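Local coordinates for protein YSC84 (Saccharomyces cerevisiae, PDB 2A08) that is essential, together with LSB5, for actin cytoskeleton organization, fluid-phase endocytosis and vesicle trafficking, and is represented here by its SH3 domain, at residues T5-Y10 against G25-I30; N38-G43 against I51-Y56. All coordinates share one frame; numbering follows the deposited sequence.

Contact 1: residues T5-Y10 against G25-I30; sequences TAVALY and GDVITI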
loop_
_atom_site.group_PDB
_atom_site.type_symbol
_atom_site.label_atom_id
_atom_site.label_comp_id
_atom_site.label_asym_id
_atom_site.label_seq_id
_atom_site.Cartn_x
_atom_site.Cartn_y
_atom_site.Cartn_z
ATOM N N THR A 5 -6.663 -7.047 -0.426
ATOM C CA THR A 5 -5.461 -6.876 -1.223
ATOM C C THR A 5 -5.757 -5.845 -2.299
ATOM O O THR A 5 -6.902 -5.619 -2.672
ATOM C CB THR A 5 -5.016 -8.193 -1.873
ATOM O OG1 THR A 5 -6.119 -8.772 -2.602
ATOM C CG2 THR A 5 -4.599 -9.241 -0.804
ATOM N N ALA A 6 -4.685 -5.249 -2.803
ATOM C CA ALA A 6 -4.753 -4.168 -3.765
ATOM C C ALA A 6 -3.591 -4.229 -4.729
ATOM O O ALA A 6 -2.480 -4.638 -4.386
ATOM C CB ALA A 6 -4.755 -2.814 -3.035
ATOM N N VAL A 7 -3.826 -3.763 -5.951
ATOM C CA VAL A 7 -2.795 -3.700 -6.966
ATOM C C VAL A 7 -2.268 -2.291 -7.014
ATOM O O VAL A 7 -3.040 -1.335 -7.021
ATOM C CB VAL A 7 -3.314 -4.118 -8.364
ATOM C CG1 VAL A 7 -2.168 -4.134 -9.367
ATOM C CG2 VAL A 7 -3.945 -5.473 -8.274
ATOM N N ALA A 8 -0.941 -2.163 -6.991
ATOM C CA ALA A 8 -0.286 -0.860 -7.105
ATOM C C ALA A 8 -0.462 -0.295 -8.513
ATOM O O ALA A 8 -0.142 -0.926 -9.536
ATOM C CB ALA A 8 1.192 -0.977 -6.765
ATOM N N LEU A 9 -0.964 0.925 -8.550
ATOM C CA LEU A 9 -1.164 1.650 -9.799
ATOM C C LEU A 9 0.086 2.456 -10.197
ATOM O O LEU A 9 0.229 2.828 -11.357
ATOM C CB LEU A 9 -2.348 2.603 -9.656
ATOM C CG LEU A 9 -3.680 1.954 -9.279
ATOM C CD1 LEU A 9 -4.717 3.028 -8.990
ATOM C CD2 LEU A 9 -4.150 1.071 -10.366
ATOM N N TYR A 10 0.945 2.754 -9.225
ATOM C CA TYR A 10 2.164 3.566 -9.416
ATOM C C TYR A 10 3.280 3.008 -8.535
ATOM O O TYR A 10 3.014 2.292 -7.577
ATOM C CB TYR A 10 1.918 5.045 -9.023
ATOM C CG TYR A 10 0.644 5.610 -9.623
ATOM C CD1 TYR A 10 0.609 5.995 -10.943
ATOM C CD2 TYR A 10 -0.524 5.724 -8.860
ATOM C CE1 TYR A 10 -0.569 6.474 -11.529
ATOM C CE2 TYR A 10 -1.713 6.195 -9.437
ATOM C CZ TYR A 10 -1.729 6.558 -10.755
ATOM O OH TYR A 10 -2.867 7.056 -11.382
ATOM N N GLY A 25 2.090 -2.554 -10.149
ATOM C CA GLY A 25 1.705 -3.923 -10.472
ATOM C C GLY A 25 1.915 -4.873 -9.302
ATOM O O GLY A 25 1.405 -5.986 -9.321
ATOM N N ASP A 26 2.656 -4.450 -8.270
ATOM C CA ASP A 26 2.781 -5.282 -7.065
ATOM C C ASP A 26 1.418 -5.453 -6.396
ATOM O O ASP A 26 0.565 -4.567 -6.439
ATOM C CB ASP A 26 3.742 -4.642 -6.046
ATOM C CG ASP A 26 5.191 -4.670 -6.456
ATOM O OD1 ASP A 26 5.582 -5.333 -7.453
ATOM O OD2 ASP A 26 6.040 -4.041 -5.761
ATOM N N VAL A 27 1.222 -6.608 -5.782
ATOM C CA VAL A 27 0.016 -6.905 -5.027
ATOM C C VAL A 27 0.331 -6.691 -3.540
ATOM O O VAL A 27 1.148 -7.395 -2.955
ATOM C CB VAL A 27 -0.546 -8.297 -5.352
ATOM C CG1 VAL A 27 -1.746 -8.580 -4.525
ATOM C CG2 VAL A 27 -0.887 -8.403 -6.826
ATOM N N ILE A 28 -0.329 -5.688 -2.962
ATOM C CA ILE A 28 -0.146 -5.233 -1.578
ATOM C C ILE A 28 -1.257 -5.867 -0.717
ATOM O O ILE A 28 -2.427 -5.749 -1.028
ATOM C CB ILE A 28 -0.239 -3.690 -1.504
ATOM C CG1 ILE A 28 0.683 -2.996 -2.541
ATOM C CG2 ILE A 28 -0.055 -3.186 -0.064
ATOM C CD1 ILE A 28 2.048 -3.450 -2.648
ATOM N N THR A 29 -0.863 -6.531 0.358
ATOM C CA THR A 29 -1.800 -7.010 1.343
ATOM C C THR A 29 -2.126 -5.839 2.254
ATOM O O THR A 29 -1.209 -5.211 2.765
ATOM C CB THR A 29 -1.154 -8.112 2.151
ATOM O OG1 THR A 29 -0.976 -9.269 1.320
ATOM C CG2 THR A 29 -2.024 -8.531 3.318
ATOM N N ILE A 30 -3.401 -5.518 2.433
ATOM C CA ILE A 30 -3.805 -4.437 3.292
ATOM C C ILE A 30 -3.918 -4.910 4.745
ATOM O O ILE A 30 -4.739 -5.763 5.058
ATOM C CB ILE A 30 -5.167 -3.856 2.862
ATOM C CG1 ILE A 30 -5.182 -3.436 1.378
ATOM C CG2 ILE A 30 -5.535 -2.733 3.784
ATOM C CD1 ILE A 30 -4.232 -2.390 1.032
#
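A6 and I28 form the central hydrogen-bonded pair of an antiparallel ladder between strands 5-8 and 27-30. A6 N donates to I28 O at 2.9 Å, and I28 N returns a straighter bond to A6 O at 2.8 Å. The pairing continues beyond the N-terminal end of strand 27-30: A8 N reaches D26 O at 2.9 Å with an N-H...O angle of 171°. G25 N then closes on A8 O at 2.8 Å, meeting it from a position tilted 29° out of the carbonyl plane. G25 has a positive phi, at which a CB would jam against the carbonyl O of the preceding residue.

Weaker CA-H...O contacts supplement the ladder. T5 CA lies 3.2 Å from I28 O, and V27 CA leans on A6 O, so each of these carbonyls receives an N-H and a CA-H together.

Side-chain packing is lighter. On the face carrying T5, V7, V27 and T29, the valines meet only loosely, V7 CG2 to V27 CG2 at 4.5 Å. On the other face, chi2 of -62° places I30 CD1 within 4.1 Å of A6 CB. This face is buried, with I28 resting on L20, F22 and F52. D26 OD2 accepts a hydrogen bond from K23 N, within its own stretch of chain.

The two segments flank the long loop that SH3 topology identifies as the RT loop, and their ladder closes its base. The chemistry is chiefly that of the backbone: four N-H...O hydrogen bonds set the register, while the buried A6 and A8 put their methyls against V57 and F22.

Contact 2: residues N38-G43 against I51-Y56; sequences NDWWTG and IFPANY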
loop_
_atom_site.group_PDB
_atom_site.type_symbol
_atom_site.label_atom_id
_atom_site.label_comp_id
_atom_site.label_asym_id
_atom_site.label_seq_id
_atom_site.Cartn_x
_atom_site.Cartn_y
_atom_site.Cartn_z
ATOM N N ASN A 38 -7.515 9.867 0.587
ATOM C CA ASN A 38 -6.610 10.936 0.974
ATOM C C ASN A 38 -5.776 10.555 2.175
ATOM O O ASN A 38 -5.017 11.379 2.693
ATOM C CB ASN A 38 -7.399 12.222 1.249
ATOM C CG ASN A 38 -8.383 12.554 0.114
ATOM O OD1 ASN A 38 -8.042 12.453 -1.074
ATOM N ND2 ASN A 38 -9.617 12.908 0.475
ATOM N N ASP A 39 -5.931 9.317 2.634
ATOM C CA ASP A 39 -5.270 8.846 3.828
ATOM C C ASP A 39 -4.048 7.985 3.538
ATOM O O ASP A 39 -3.793 7.597 2.399
ATOM C CB ASP A 39 -6.245 8.049 4.707
ATOM C CG ASP A 39 -7.283 8.907 5.393
ATOM O OD1 ASP A 39 -7.049 10.118 5.667
ATOM O OD2 ASP A 39 -8.366 8.408 5.742
ATOM N N TRP A 40 -3.341 7.643 4.604
ATOM C CA TRP A 40 -2.209 6.727 4.546
ATOM C C TRP A 40 -2.661 5.381 5.047
ATOM O O TRP A 40 -3.042 5.281 6.185
ATOM C CB TRP A 40 -1.037 7.281 5.387
ATOM C CG TRP A 40 -0.407 8.450 4.649
ATOM C CD1 TRP A 40 -0.877 9.734 4.605
ATOM C CD2 TRP A 40 0.741 8.424 3.790
ATOM N NE1 TRP A 40 -0.089 10.507 3.788
ATOM C CE2 TRP A 40 0.919 9.735 3.281
ATOM C CE3 TRP A 40 1.682 7.453 3.443
ATOM C CZ2 TRP A 40 1.967 10.067 2.419
ATOM C CZ3 TRP A 40 2.748 7.820 2.606
ATOM C CH2 TRP A 40 2.855 9.097 2.104
ATOM N N TRP A 41 -2.559 4.354 4.212
ATOM C CA TRP A 41 -2.991 3.009 4.556
ATOM C C TRP A 41 -1.783 2.178 4.954
ATOM O O TRP A 41 -0.669 2.601 4.682
ATOM C CB TRP A 41 -3.714 2.396 3.355
ATOM C CG TRP A 41 -5.087 3.011 3.073
ATOM C CD1 TRP A 41 -5.735 3.974 3.775
ATOM C CD2 TRP A 41 -5.948 2.640 2.009
ATOM N NE1 TRP A 41 -6.974 4.221 3.214
ATOM C CE2 TRP A 41 -7.114 3.422 2.115
ATOM C CE3 TRP A 41 -5.850 1.746 0.950
ATOM C CZ2 TRP A 41 -8.162 3.318 1.210
ATOM C CZ3 TRP A 41 -6.915 1.646 0.063
ATOM C CH2 TRP A 41 -8.032 2.438 0.188
ATOM N N THR A 42 -2.008 1.002 5.527
ATOM C CA THR A 42 -0.936 0.136 6.011
ATOM C C THR A 42 -0.942 -1.188 5.278
ATOM O O THR A 42 -1.948 -1.880 5.245
ATOM C CB THR A 42 -1.097 -0.033 7.480
ATOM O OG1 THR A 42 -1.095 1.288 8.064
ATOM C CG2 THR A 42 0.116 -0.739 8.098
ATOM N N GLY A 43 0.203 -1.561 4.705
ATOM C CA GLY A 43 0.284 -2.775 3.909
ATOM C C GLY A 43 1.558 -3.550 4.040
ATOM O O GLY A 43 2.489 -3.187 4.764
ATOM N N ILE A 51 3.512 2.122 5.640
ATOM C CA ILE A 51 2.416 2.966 5.191
ATOM C C ILE A 51 2.652 3.479 3.776
ATOM O O ILE A 51 3.809 3.535 3.310
ATOM C CB ILE A 51 2.145 4.168 6.181
ATOM C CG1 ILE A 51 3.300 5.200 6.224
ATOM C CG2 ILE A 51 1.776 3.647 7.559
ATOM C CD1 ILE A 51 2.841 6.522 6.829
ATOM N N PHE A 52 1.565 3.818 3.094
ATOM C CA PHE A 52 1.610 4.341 1.727
ATOM C C PHE A 52 0.363 5.143 1.422
ATOM O O PHE A 52 -0.651 5.009 2.118
ATOM C CB PHE A 52 1.730 3.179 0.730
ATOM C CG PHE A 52 0.552 2.235 0.770
ATOM C CD1 PHE A 52 -0.532 2.437 -0.076
ATOM C CD2 PHE A 52 0.496 1.171 1.657
ATOM C CE1 PHE A 52 -1.645 1.606 -0.029
ATOM C CE2 PHE A 52 -0.634 0.351 1.707
ATOM C CZ PHE A 52 -1.687 0.565 0.858
ATOM N N PRO A 53 0.393 5.999 0.405
ATOM C CA PRO A 53 -0.804 6.770 0.079
ATOM C C PRO A 53 -1.896 5.905 -0.571
ATOM O O PRO A 53 -1.631 5.202 -1.552
ATOM C CB PRO A 53 -0.292 7.881 -0.852
ATOM C CG PRO A 53 1.172 7.671 -0.908
ATOM C CD PRO A 53 1.523 6.334 -0.482
ATOM N N ALA A 54 -3.116 6.016 -0.043
ATOM C CA ALA A 54 -4.226 5.148 -0.479
ATOM C C ALA A 54 -4.490 5.197 -1.979
ATOM O O ALA A 54 -4.822 4.173 -2.566
ATOM C CB ALA A 54 -5.487 5.546 0.235
ATOM N N ASN A 55 -4.393 6.374 -2.598
ATOM C CA ASN A 55 -4.686 6.532 -4.007
ATOM C C ASN A 55 -3.661 5.899 -4.960
ATOM O O ASN A 55 -3.849 5.913 -6.165
ATOM C CB ASN A 55 -4.885 7.990 -4.330
ATOM C CG ASN A 55 -3.609 8.823 -4.170
ATOM O OD1 ASN A 55 -2.870 8.667 -3.205
ATOM N ND2 ASN A 55 -3.430 9.762 -5.077
ATOM N N TYR A 56 -2.597 5.318 -4.412
ATOM C CA TYR A 56 -1.595 4.637 -5.241
ATOM C C TYR A 56 -1.970 3.192 -5.566
ATOM O O TYR A 56 -1.240 2.528 -6.318
ATOM C CB TYR A 56 -0.218 4.636 -4.596
ATOM C CG TYR A 56 0.607 5.907 -4.722
ATOM C CD1 TYR A 56 0.070 7.127 -4.369
ATOM C CD2 TYR A 56 1.930 5.857 -5.131
ATOM C CE1 TYR A 56 0.843 8.285 -4.442
ATOM C CE2 TYR A 56 2.702 6.984 -5.221
ATOM C CZ TYR A 56 2.167 8.221 -4.852
ATOM O OH TYR A 56 2.978 9.372 -4.905
#
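Strands 40-43 and 51-53 run antiparallel with their short axes at 134°, W41 and F52 forming the hydrogen-bonded pair through W41 N to F52 O (2.9 Å) and F52 N to W41 O (3.0 Å). Beyond the strand, A54 N donates to D39 O, carrying the pairing into the 3-10 turn 54-56.

Two tryptophans project to opposite faces of this hairpin. The indole of W40 lies alongside P53, the two side chains pointing the same way. P53 CG makes a CH-pi contact over the six-membered ring, 4.0 Å from its centroid, while P53 CD packs against CZ3. I51 CD1 packs obliquely against CE3 of the same ring at 3.7 Å.

On the buried face, the methyl of A54 presses onto the W41 indole, its CB 3.4 Å from the five-membered ring centroid and only 17° off the normal. The W41 ring is further held by NE1, which is hydrogen-bonded to S34 OG. In F52, chi1 of 62° sets CG between the backbone N and the carbonyl carbon, and the end of the ring comes up to W41 and G43. W41 CB makes an off-centre CH-pi contact with it, 3.7 Å from CZ, while the ring edge faces G43 N in plane; the absence of a side chain at G43 leaves room for CE2. F22 meets the F52 ring edge-to-face.

A tryptophan, often one of a pair, facing across the hairpin a proline that leads into the 3-10 turn is characteristic of SH3 domains, where both commonly line the proline-rich-peptide groove; W40 and P53 are consistent with that role.

How the contacts relate
Contact 1 closes before contact 2 opens along the chain, and their centres lie 11 Å apart on opposite sides of the domain centre. Both belong to one antiparallel sheet, ordered 48-53, 40-45, 27-30, 5-8, 57-59, in which strands 27-30 and 40-45 adjoin and so join the two pairings. They also meet directly: I30 CD1 packs on F52 CZ at 3.9 Å across the shared core, and L9 N lies 2.8 Å from Y56 O, a probable hydrogen bond. Y10 also packs beside N55 and Y56. The compact SH3 barrel thus brings the end of segment 5-10 against the 3-10 turn, close to the expected peptide-binding surface.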